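Local structure of Eps1p (4TW5) at residues A[182-194]-A[254-266]. The protein belongs to the protein disulfide isomerase family and is a yeast protein built from thioredoxin-like domains. Numbering follows the deposited sequence.
Sequences EFQRTWKIISRQL and YSAKSDGYVDFAR
Phe183 drives the edge of its ring at one face of Tyr261, a T-shaped pair with planes at 72° and Phe183 CE1 3.8 Å from Tyr261 CZ. Tyr254 joins this aromatic cluster obliquely, its CE1 meeting Phe183 CD1, and Tyr250 stacks on Tyr261. Farther along helix 182-194, Ile190 fills the hollow between Ser258 and Tyr261: its CG1 rests on Ser258 CB (3.5 Å), while CD1, extended beyond CG1, reaches Tyr261 CB at 3.6 Å. Leu194 forks over the next turn, CD1 against Ala265 CB (3.5 Å) and CD2 alongside Val262 CG1. Val262 turns its other methyl, CG2, to the side chain of Gln193. The short helix 259-265 thus packs at -37° across the longer one, whose Trp187 and Leu194 also touch strand 155-160 of the central sheet in this thioredoxin-like domain. Polar groups are built into the seam. Toward Glu182, at its more open end, Tyr254 OH gives a very short bond to Glu182 OE1 (2.5 Å), and a water joins that hydroxyl to Thr186 OG1 and Ser255 O. Deeper in, Ser258 OG donates to Gln193 OE1 (2.8 Å), tilted 25° from the amide's carbonyl plane, while Gln193 NE2 is bound by Arg116 O. Gripped at both ends, the buried amide would be fixed in its rotation, a polar link within mainly apolar packing.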
loop_
_atom_site.group_PDB
_atom_site.type_symbol
_atom_site.label_atom_id
_atom_site.label_comp_id
_atom_site.label_asym_id
_atom_site.label_seq_id
_atom_site.Cartn_x
_atom_site.Cartn_y
_atom_site.Cartn_z
ATOM N N GLU A 182 -4.817 12.947 -23.181
ATOM C CA GLU A 182 -4.646 14.361 -23.488
ATOM C C GLU A 182 -3.383 14.886 -22.785
ATOM O O GLU A 182 -2.601 15.662 -23.341
ATOM C CB GLU A 182 -5.857 15.182 -23.040
ATOM C CG GLU A 182 -5.868 16.647 -23.524
ATOM C CD GLU A 182 -7.061 17.453 -22.991
ATOM O OE1 GLU A 182 -7.452 17.252 -21.823
ATOM O OE2 GLU A 182 -7.629 18.279 -23.740
ATOM N N PHE A 183 -3.203 14.481 -21.534
ATOM C CA PHE A 183 -2.111 15.039 -20.760
ATOM C C PHE A 183 -0.757 14.488 -21.198
ATOM O O PHE A 183 0.262 15.100 -20.887
ATOM C CB PHE A 183 -2.319 14.801 -19.258
ATOM C CG PHE A 183 -1.484 15.715 -18.380
ATOM C CD1 PHE A 183 -1.757 17.067 -18.316
ATOM C CD2 PHE A 183 -0.403 15.225 -17.659
ATOM C CE1 PHE A 183 -0.989 17.907 -17.535
ATOM C CE2 PHE A 183 0.378 16.073 -16.867
ATOM C CZ PHE A 183 0.079 17.409 -16.807
ATOM N N GLN A 184 -0.716 13.360 -21.917
ATOM C CA GLN A 184 0.596 12.916 -22.408
ATOM C C GLN A 184 1.163 13.899 -23.423
ATOM O O GLN A 184 2.372 14.122 -23.482
ATOM C CB GLN A 184 0.551 11.535 -23.013
ATOM C CG GLN A 184 0.628 10.412 -22.006
ATOM C CD GLN A 184 0.626 9.056 -22.702
ATOM O OE1 GLN A 184 -0.385 8.642 -23.277
ATOM N NE2 GLN A 184 1.750 8.353 -22.637
ATOM N N ARG A 185 0.287 14.481 -24.225
ATOM C CA ARG A 185 0.707 15.473 -25.188
ATOM C C ARG A 185 1.196 16.696 -24.435
ATOM O O ARG A 185 2.267 17.236 -24.720
ATOM C CB ARG A 185 -0.448 15.855 -26.118
ATOM C CG ARG A 185 -0.039 16.867 -27.154
ATOM C CD ARG A 185 -1.072 17.031 -28.203
ATOM N NE ARG A 185 -0.412 17.084 -29.501
ATOM C CZ ARG A 185 -0.235 18.180 -30.222
ATOM N NH1 ARG A 185 -0.709 19.345 -29.808
ATOM N NH2 ARG A 185 0.378 18.091 -31.378
ATOM N N THR A 186 0.375 17.130 -23.482
ATOM C CA THR A 186 0.674 18.269 -22.646
ATOM C C THR A 186 1.980 18.071 -21.886
ATOM O O THR A 186 2.811 18.980 -21.847
ATOM C CB THR A 186 -0.472 18.542 -21.689
ATOM O OG1 THR A 186 -1.654 18.759 -22.457
ATOM C CG2 THR A 186 -0.220 19.776 -20.890
ATOM N N TRP A 187 2.185 16.885 -21.314
ATOM C CA TRP A 187 3.390 16.638 -20.538
ATOM C C TRP A 187 4.669 16.661 -21.381
ATOM O O TRP A 187 5.707 17.177 -20.949
ATOM C CB TRP A 187 3.284 15.326 -19.789
ATOM C CG TRP A 187 4.410 15.160 -18.860
ATOM C CD1 TRP A 187 5.414 14.247 -18.949
ATOM C CD2 TRP A 187 4.701 15.978 -17.714
ATOM N NE1 TRP A 187 6.296 14.420 -17.919
ATOM C CE2 TRP A 187 5.908 15.495 -17.160
ATOM C CE3 TRP A 187 4.072 17.085 -17.120
ATOM C CZ2 TRP A 187 6.504 16.061 -16.014
ATOM C CZ3 TRP A 187 4.670 17.665 -15.955
ATOM C CH2 TRP A 187 5.867 17.128 -15.417
ATOM N N LYS A 188 4.585 16.117 -22.586
ATOM C CA LYS A 188 5.695 16.138 -23.510
ATOM C C LYS A 188 6.061 17.574 -23.902
ATOM O O LYS A 188 7.222 17.936 -23.917
ATOM C CB LYS A 188 5.342 15.328 -24.760
ATOM C CG LYS A 188 6.451 15.222 -25.790
ATOM C CD LYS A 188 6.054 14.185 -26.807
ATOM C CE LYS A 188 7.114 13.973 -27.852
ATOM N NZ LYS A 188 6.710 12.881 -28.769
ATOM N N ILE A 189 5.060 18.398 -24.184
ATOM C CA ILE A 189 5.309 19.777 -24.575
ATOM C C ILE A 189 5.965 20.538 -23.390
ATOM O O ILE A 189 7.008 21.176 -23.553
ATOM C CB ILE A 189 3.985 20.462 -25.034
ATOM C CG1 ILE A 189 3.420 19.758 -26.265
ATOM C CG2 ILE A 189 4.189 21.919 -25.361
ATOM C CD1 ILE A 189 1.990 20.162 -26.618
ATOM N N ILE A 190 5.399 20.375 -22.197
ATOM C CA ILE A 190 5.966 20.902 -20.963
ATOM C C ILE A 190 7.398 20.476 -20.754
ATOM O O ILE A 190 8.216 21.288 -20.286
ATOM C CB ILE A 190 5.139 20.473 -19.759
ATOM C CG1 ILE A 190 3.763 21.117 -19.840
ATOM C CG2 ILE A 190 5.829 20.803 -18.458
ATOM C CD1 ILE A 190 2.752 20.494 -18.925
ATOM N N SER A 191 7.720 19.217 -21.039
ATOM C CA SER A 191 9.082 18.757 -20.789
ATOM C C SER A 191 10.076 19.473 -21.709
ATOM O O SER A 191 11.162 19.843 -21.286
ATOM C CB SER A 191 9.209 17.256 -20.963
ATOM O OG SER A 191 9.237 16.902 -22.330
ATOM N N ARG A 192 9.684 19.694 -22.956
ATOM C CA ARG A 192 10.593 20.314 -23.900
ATOM C C ARG A 192 10.719 21.815 -23.626
ATOM O O ARG A 192 11.788 22.352 -23.725
ATOM C CB ARG A 192 10.134 20.054 -25.330
ATOM C CG ARG A 192 10.481 18.637 -25.811
ATOM C CD ARG A 192 9.839 18.265 -27.165
ATOM N NE ARG A 192 10.094 19.162 -28.301
ATOM C CZ ARG A 192 11.249 19.260 -28.955
ATOM N NH1 ARG A 192 12.283 18.521 -28.599
ATOM N NH2 ARG A 192 11.358 20.081 -29.986
ATOM N N GLN A 193 9.638 22.481 -23.265
ATOM C CA GLN A 193 9.713 23.904 -22.976
ATOM C C GLN A 193 10.573 24.177 -21.731
ATOM O O GLN A 193 11.390 25.091 -21.730
ATOM C CB GLN A 193 8.300 24.478 -22.812
ATOM C CG GLN A 193 7.518 24.546 -24.128
ATOM C CD GLN A 193 6.172 25.230 -23.962
ATOM O OE1 GLN A 193 5.412 24.891 -23.070
ATOM N NE2 GLN A 193 5.875 26.193 -24.819
ATOM N N LEU A 194 10.441 23.335 -20.707
ATOM C CA LEU A 194 11.196 23.514 -19.478
ATOM C C LEU A 194 12.658 23.172 -19.672
ATOM O O LEU A 194 13.513 23.606 -18.890
ATOM C CB LEU A 194 10.619 22.677 -18.338
ATOM C CG LEU A 194 9.351 23.289 -17.744
ATOM C CD1 LEU A 194 8.804 22.436 -16.594
ATOM C CD2 LEU A 194 9.587 24.730 -17.306
ATOM N N TYR A 254 -6.601 21.417 -13.539
ATOM C CA TYR A 254 -6.167 20.716 -14.738
ATOM C C TYR A 254 -6.209 21.676 -15.913
ATOM O O TYR A 254 -7.070 22.544 -15.993
ATOM C CB TYR A 254 -7.041 19.496 -15.033
ATOM C CG TYR A 254 -6.714 18.824 -16.371
ATOM C CD1 TYR A 254 -5.832 17.765 -16.442
ATOM C CD2 TYR A 254 -7.291 19.263 -17.548
ATOM C CE1 TYR A 254 -5.543 17.169 -17.629
ATOM C CE2 TYR A 254 -7.006 18.672 -18.737
ATOM C CZ TYR A 254 -6.131 17.623 -18.774
ATOM O OH TYR A 254 -5.840 17.028 -19.967
ATOM N N SER A 255 -5.270 21.507 -16.829
ATOM C CA SER A 255 -5.301 22.253 -18.074
ATOM C C SER A 255 -4.817 21.408 -19.251
ATOM O O SER A 255 -3.985 20.531 -19.081
ATOM C CB SER A 255 -4.434 23.504 -17.938
ATOM O OG SER A 255 -4.518 24.297 -19.097
ATOM N N ALA A 256 -5.351 21.652 -20.443
ATOM C CA ALA A 256 -4.779 21.040 -21.642
ATOM C C ALA A 256 -3.606 21.885 -22.155
ATOM O O ALA A 256 -2.833 21.468 -23.012
ATOM C CB ALA A 256 -5.812 20.879 -22.699
ATOM N N LYS A 257 -3.489 23.094 -21.633
ATOM C CA LYS A 257 -2.401 23.970 -22.036
ATOM C C LYS A 257 -1.175 23.759 -21.177
ATOM O O LYS A 257 -1.286 23.500 -19.970
ATOM C CB LYS A 257 -2.853 25.420 -21.991
ATOM C CG LYS A 257 -3.898 25.738 -23.047
ATOM C CD LYS A 257 -4.684 26.985 -22.713
ATOM C CE LYS A 257 -5.947 27.077 -23.543
ATOM N NZ LYS A 257 -6.636 28.383 -23.370
ATOM N N SER A 258 -0.001 23.879 -21.796
ATOM C CA SER A 258 1.256 23.655 -21.088
ATOM C C SER A 258 1.649 24.852 -20.214
ATOM O O SER A 258 2.437 24.706 -19.281
ATOM C CB SER A 258 2.375 23.376 -22.070
ATOM O OG SER A 258 2.686 24.558 -22.773
ATOM N N ASP A 259 1.056 26.014 -20.493
ATOM C CA ASP A 259 1.582 27.287 -20.005
ATOM C C ASP A 259 1.579 27.413 -18.489
ATOM O O ASP A 259 2.578 27.850 -17.896
ATOM C CB ASP A 259 0.790 28.471 -20.574
ATOM C CG ASP A 259 0.771 28.502 -22.076
ATOM O OD1 ASP A 259 1.440 27.656 -22.718
ATOM O OD2 ASP A 259 0.104 29.401 -22.624
ATOM N N GLY A 260 0.455 27.049 -17.874
ATOM C CA GLY A 260 0.321 27.122 -16.432
ATOM C C GLY A 260 1.382 26.315 -15.721
ATOM O O GLY A 260 2.001 26.796 -14.763
ATOM N N TYR A 261 1.623 25.104 -16.211
ATOM C CA TYR A 261 2.633 24.231 -15.630
ATOM C C TYR A 261 4.081 24.776 -15.811
ATOM O O TYR A 261 4.892 24.715 -14.884
ATOM C CB TYR A 261 2.518 22.828 -16.234
ATOM C CG TYR A 261 1.128 22.239 -16.058
ATOM C CD1 TYR A 261 0.761 21.629 -14.880
ATOM C CD2 TYR A 261 0.189 22.317 -17.067
ATOM C CE1 TYR A 261 -0.490 21.124 -14.704
ATOM C CE2 TYR A 261 -1.074 21.802 -16.898
ATOM C CZ TYR A 261 -1.406 21.210 -15.710
ATOM O OH TYR A 261 -2.662 20.686 -15.524
ATOM N N VAL A 262 4.388 25.326 -16.983
ATOM C CA VAL A 262 5.731 25.844 -17.248
ATOM C C VAL A 262 6.029 26.999 -16.298
ATOM O O VAL A 262 7.059 27.016 -15.612
ATOM C CB VAL A 262 5.885 26.316 -18.719
ATOM C CG1 VAL A 262 7.167 27.142 -18.904
ATOM C CG2 VAL A 262 5.919 25.117 -19.657
ATOM N N ASP A 263 5.094 27.939 -16.224
ATOM C CA ASP A 263 5.257 29.120 -15.384
ATOM C C ASP A 263 5.279 28.777 -13.897
ATOM O O ASP A 263 5.930 29.458 -13.127
ATOM C CB ASP A 263 4.184 30.155 -15.717
ATOM C CG ASP A 263 4.317 30.662 -17.155
ATOM O OD1 ASP A 263 5.461 30.619 -17.693
ATOM O OD2 ASP A 263 3.295 31.100 -17.744
ATOM N N PHE A 264 4.564 27.734 -13.490
ATOM C CA PHE A 264 4.658 27.279 -12.111
ATOM C C PHE A 264 6.063 26.772 -11.833
ATOM O O PHE A 264 6.687 27.145 -10.840
ATOM C CB PHE A 264 3.639 26.179 -11.817
ATOM C CG PHE A 264 3.858 25.477 -10.504
ATOM C CD1 PHE A 264 3.516 26.091 -9.294
ATOM C CD2 PHE A 264 4.390 24.211 -10.477
ATOM C CE1 PHE A 264 3.684 25.444 -8.081
ATOM C CE2 PHE A 264 4.577 23.542 -9.278
ATOM C CZ PHE A 264 4.222 24.159 -8.066
ATOM N N ALA A 265 6.577 25.959 -12.743
ATOM C CA ALA A 265 7.904 25.369 -12.582
ATOM C C ALA A 265 8.999 26.425 -12.545
ATOM O O ALA A 265 10.094 26.156 -12.092
ATOM C CB ALA A 265 8.188 24.371 -13.710
ATOM N N ARG A 266 8.686 27.620 -13.026
ATOM C CA ARG A 266 9.665 28.677 -13.164
ATOM C C ARG A 266 9.569 29.743 -12.079
ATOM O O ARG A 266 10.392 30.633 -12.030
ATOM C CB ARG A 266 9.549 29.288 -14.563
ATOM C CG ARG A 266 10.492 28.629 -15.556
ATOM C CD ARG A 266 10.080 28.827 -16.982
ATOM N NE ARG A 266 9.340 30.060 -17.228
ATOM C CZ ARG A 266 9.869 31.247 -17.494
ATOM N NH1 ARG A 266 11.188 31.428 -17.524
ATOM N NH2 ARG A 266 9.058 32.264 -17.718
HETATM O O HOH W 1 -3.841 18.204 -21.001
#